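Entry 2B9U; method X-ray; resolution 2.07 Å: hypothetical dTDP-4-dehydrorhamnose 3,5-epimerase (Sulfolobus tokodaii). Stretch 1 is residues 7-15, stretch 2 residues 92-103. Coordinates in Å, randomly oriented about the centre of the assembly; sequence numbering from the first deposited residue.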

# COMPACT_ATOMS: atom_id res chain seq x y z
N ASN A 7 -8.62 20.23 -3.31
CA ASN A 7 -9.17 20.12 -4.66
C ASN A 7 -8.20 20.70 -5.67
O ASN A 7 -7.89 21.89 -5.62
CB ASN A 7 -10.48 20.91 -4.79
CG ASN A 7 -11.57 20.41 -3.87
OD1 ASN A 7 -11.30 19.68 -2.90
ND2 ASN A 7 -12.81 20.82 -4.15
N LEU A 8 -7.78 19.88 -6.63
CA LEU A 8 -6.90 20.35 -7.69
C LEU A 8 -7.64 20.65 -9.00
O LEU A 8 -7.02 21.00 -10.01
CB LEU A 8 -5.73 19.38 -7.91
CG LEU A 8 -4.85 18.99 -6.70
CD1 LEU A 8 -3.65 18.22 -7.18
CD2 LEU A 8 -4.38 20.17 -5.83
N GLY A 9 -8.96 20.52 -8.97
CA GLY A 9 -9.78 20.70 -10.17
C GLY A 9 -10.25 19.39 -10.76
O GLY A 9 -9.54 18.38 -10.71
N MET A 10 -11.47 19.41 -11.31
CA MET A 10 -12.04 18.31 -12.14
C MET A 10 -12.30 17.01 -11.39
O MET A 10 -12.48 15.97 -12.01
CB MET A 10 -11.18 18.00 -13.38
CG MET A 10 -10.51 19.14 -14.10
SD MET A 10 -9.57 18.50 -15.51
CE MET A 10 -7.90 18.49 -14.87
N GLY A 11 -12.31 17.05 -10.06
CA GLY A 11 -12.47 15.84 -9.25
C GLY A 11 -11.17 15.24 -8.73
O GLY A 11 -11.19 14.24 -8.01
N ILE A 12 -10.05 15.87 -9.08
CA ILE A 12 -8.72 15.42 -8.65
C ILE A 12 -8.47 16.02 -7.26
O ILE A 12 -8.74 17.21 -7.04
CB ILE A 12 -7.59 15.87 -9.65
CG1 ILE A 12 -7.90 15.42 -11.09
CG2 ILE A 12 -6.19 15.41 -9.20
CD1 ILE A 12 -7.76 13.94 -11.33
N ILE A 13 -7.98 15.19 -6.34
CA ILE A 13 -7.80 15.60 -4.96
C ILE A 13 -6.40 15.23 -4.48
O ILE A 13 -5.94 14.10 -4.70
CB ILE A 13 -8.87 14.96 -4.01
CG1 ILE A 13 -10.29 15.38 -4.43
CG2 ILE A 13 -8.61 15.39 -2.58
CD1 ILE A 13 -11.40 14.88 -3.53
N LEU A 14 -5.73 16.18 -3.85
CA LEU A 14 -4.45 15.90 -3.21
C LEU A 14 -4.70 15.60 -1.74
O LEU A 14 -5.39 16.36 -1.06
CB LEU A 14 -3.46 17.08 -3.36
CG LEU A 14 -2.07 16.76 -2.80
CD1 LEU A 14 -1.08 16.48 -3.92
CD2 LEU A 14 -1.60 17.88 -1.89
N ILE A 15 -4.16 14.47 -1.27
CA ILE A 15 -4.30 14.06 0.13
C ILE A 15 -2.98 14.19 0.86
O ILE A 15 -1.93 13.72 0.38
CB ILE A 15 -4.88 12.61 0.27
CG1 ILE A 15 -6.20 12.48 -0.47
CG2 ILE A 15 -5.15 12.25 1.74
CD1 ILE A 15 -6.10 11.69 -1.72
N PRO A 92 -16.22 19.70 -19.80
CA PRO A 92 -15.82 21.06 -20.15
C PRO A 92 -14.31 21.24 -20.04
O PRO A 92 -13.78 22.34 -20.26
CB PRO A 92 -16.53 21.92 -19.09
CG PRO A 92 -16.62 21.01 -17.90
CD PRO A 92 -16.94 19.67 -18.51
N THR A 93 -13.63 20.14 -19.68
CA THR A 93 -12.20 20.13 -19.39
C THR A 93 -11.46 18.99 -20.10
O THR A 93 -10.35 18.62 -19.72
CB THR A 93 -11.94 20.01 -17.87
OG1 THR A 93 -12.64 18.86 -17.36
CG2 THR A 93 -12.38 21.26 -17.12
N PHE A 94 -12.09 18.42 -21.14
CA PHE A 94 -11.46 17.37 -21.95
C PHE A 94 -10.11 17.83 -22.50
O PHE A 94 -10.02 18.89 -23.13
CB PHE A 94 -12.39 16.94 -23.09
CG PHE A 94 -11.79 15.94 -24.04
CD1 PHE A 94 -11.73 14.59 -23.72
CD2 PHE A 94 -11.31 16.35 -25.28
CE1 PHE A 94 -11.19 13.66 -24.60
CE2 PHE A 94 -10.76 15.42 -26.17
CZ PHE A 94 -10.70 14.08 -25.83
N GLY A 95 -9.08 17.03 -22.24
CA GLY A 95 -7.73 17.36 -22.68
C GLY A 95 -6.95 18.18 -21.66
O GLY A 95 -5.76 18.39 -21.84
N LYS A 96 -7.61 18.64 -20.60
CA LYS A 96 -6.92 19.35 -19.52
C LYS A 96 -6.32 18.35 -18.53
O LYS A 96 -6.75 17.19 -18.44
CB LYS A 96 -7.86 20.33 -18.80
CG LYS A 96 -8.48 21.41 -19.69
CD LYS A 96 -7.50 22.52 -20.06
CE LYS A 96 -8.16 23.54 -21.00
NZ LYS A 96 -9.56 23.89 -20.58
N TYR A 97 -5.33 18.80 -17.77
CA TYR A 97 -4.58 17.88 -16.93
C TYR A 97 -4.11 18.50 -15.63
O TYR A 97 -3.93 19.72 -15.53
CB TYR A 97 -3.40 17.27 -17.70
CG TYR A 97 -2.39 18.29 -18.18
CD1 TYR A 97 -1.41 18.78 -17.32
CD2 TYR A 97 -2.40 18.77 -19.49
CE1 TYR A 97 -0.48 19.72 -17.74
CE2 TYR A 97 -1.47 19.71 -19.92
CZ TYR A 97 -0.51 20.17 -19.04
OH TYR A 97 0.43 21.10 -19.43
N VAL A 98 -3.92 17.64 -14.63
CA VAL A 98 -3.33 18.03 -13.36
C VAL A 98 -1.95 17.38 -13.24
O VAL A 98 -1.78 16.20 -13.59
CB VAL A 98 -4.26 17.64 -12.15
CG1 VAL A 98 -3.57 17.89 -10.81
CG2 VAL A 98 -5.57 18.42 -12.20
N LYS A 99 -0.98 18.17 -12.78
CA LYS A 99 0.37 17.70 -12.48
C LYS A 99 0.61 17.88 -10.99
O LYS A 99 0.14 18.86 -10.39
CB LYS A 99 1.42 18.52 -13.25
CG LYS A 99 1.42 18.31 -14.74
CD LYS A 99 2.67 18.90 -15.34
CE LYS A 99 2.72 18.73 -16.83
NZ LYS A 99 3.96 19.35 -17.40
N ALA A 100 1.30 16.92 -10.39
CA ALA A 100 1.68 16.97 -8.98
C ALA A 100 2.90 16.10 -8.74
O ALA A 100 2.97 14.95 -9.22
CB ALA A 100 0.52 16.51 -8.08
N GLU A 101 3.87 16.65 -8.01
CA GLU A 101 5.02 15.90 -7.53
C GLU A 101 4.66 15.14 -6.26
O GLU A 101 4.33 15.74 -5.22
CB GLU A 101 6.25 16.78 -7.29
CG GLU A 101 7.53 15.92 -7.16
CD GLU A 101 8.80 16.74 -7.02
OE1 GLU A 101 8.89 17.86 -7.59
OE2 GLU A 101 9.72 16.25 -6.34
N LEU A 102 4.71 13.82 -6.37
CA LEU A 102 4.53 12.94 -5.22
C LEU A 102 5.87 12.31 -4.96
O LEU A 102 6.57 11.92 -5.88
CB LEU A 102 3.44 11.89 -5.51
CG LEU A 102 2.11 12.43 -6.05
CD1 LEU A 102 1.18 11.31 -6.48
CD2 LEU A 102 1.39 13.38 -5.03
N ASN A 103 6.25 12.25 -3.69
CA ASN A 103 7.58 11.81 -3.32
C ASN A 103 7.61 11.29 -1.89
O ASN A 103 6.62 11.42 -1.16
CB ASN A 103 8.64 12.92 -3.58
CG ASN A 103 8.35 14.23 -2.83
OD1 ASN A 103 8.03 14.22 -1.65
ND2 ASN A 103 8.51 15.35 -3.53

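No hydrogen bond joins these two stretches, although strand 12-15 and strand 97-103 run nearly parallel, with only 11° between their N-to-C directions. Their axes come no closer than 9.4 Å, too far for backbone pairing within one sheet, so the contact rests on side chains, several of them from the turns that precede these strands, which meet other side chains and a few backbone atoms. Touching residues are at least 83 positions apart in sequence, and the two stretches together bury 374 Å².

Stretch 1 folds back on itself through a type I' turn from Gly-9 to Ile-12. Ile-12 N to Gly-9 O at 3.0 Å closes the turn, and Leu-8 N to Ile-12 O at 2.9 Å ties the flanking backbone together. Met-10 and Gly-11 occupy the middle of the turn with positive phi values, 66° and 98°. At the backbone angles of Gly-9 and Gly-11, a CB would be jammed against the carbonyl O of the preceding residue, so each position calls for glycine whatever the other stretch does. In stretch 2 a type II turn from Thr-93 to Lys-96 precedes the strand, held by Lys-96 N to Thr-93 O at 2.9 Å; Gly-95, with phi 90°, meets the same local restriction.

Val-98 is the hub. Buried and pointing toward stretch 1, it has 91 Å² covered by that stretch. Val-98 CG1 lies 3.6 Å from Leu-8 CD1 and 4.0 Å from Ile-12 CG2, so one methyl touches residues from both arms of the hairpin. Val-98 CG2 meets Met-10 CE at 3.5 Å and lies 4.2 Å from Gly-9 O. The apolar contacts are dispersive and gain from shielding hydrocarbon from water.

Met-10 contributes the largest covered area, 96 Å². Its CA-to-CB bond points toward stretch 2, and the side chain, with chi1 at -37° and chi2 at 180°, packs along the segment leading into the strand. Beyond its contact with Val-98, Met-10 CE is 3.9 Å from Tyr-97 C and 4.0 Å from Lys-96 O, while Met-10 SD is 4.1 Å from Lys-96 CB. The flexible, polarizable thioether can thus pack against both backbone and side-chain atoms. Met-10 SD also comes within 3.6 Å of Thr-93 OG1, a van der Waals approach; that hydroxyl is hydrogen-bonded elsewhere in the structure. Lys-96 starts toward stretch 1, but the end of its side chain leads away, leaving the aliphatic base at the contact.

Farther along the strands, Leu-14 carries the packing forward. Leu-14 CD1 is 4.1 Å from Leu-102 CD2 and 4.5 Å from Ala-100 CB. The small methyl of Ala-100 points toward stretch 1, whereas Leu-102 sets out sideways and brings its end nearer. Strand alternation explains the pattern: Val-98 and Ala-100 face stretch 1, while Tyr-97, Lys-99 and Glu-101 point away. Beyond this apolar seam, Asn-103 ND2 donates a hydrogen bond to Glu-101 OE2 at 3.2 Å, linking polar side chains within stretch 2.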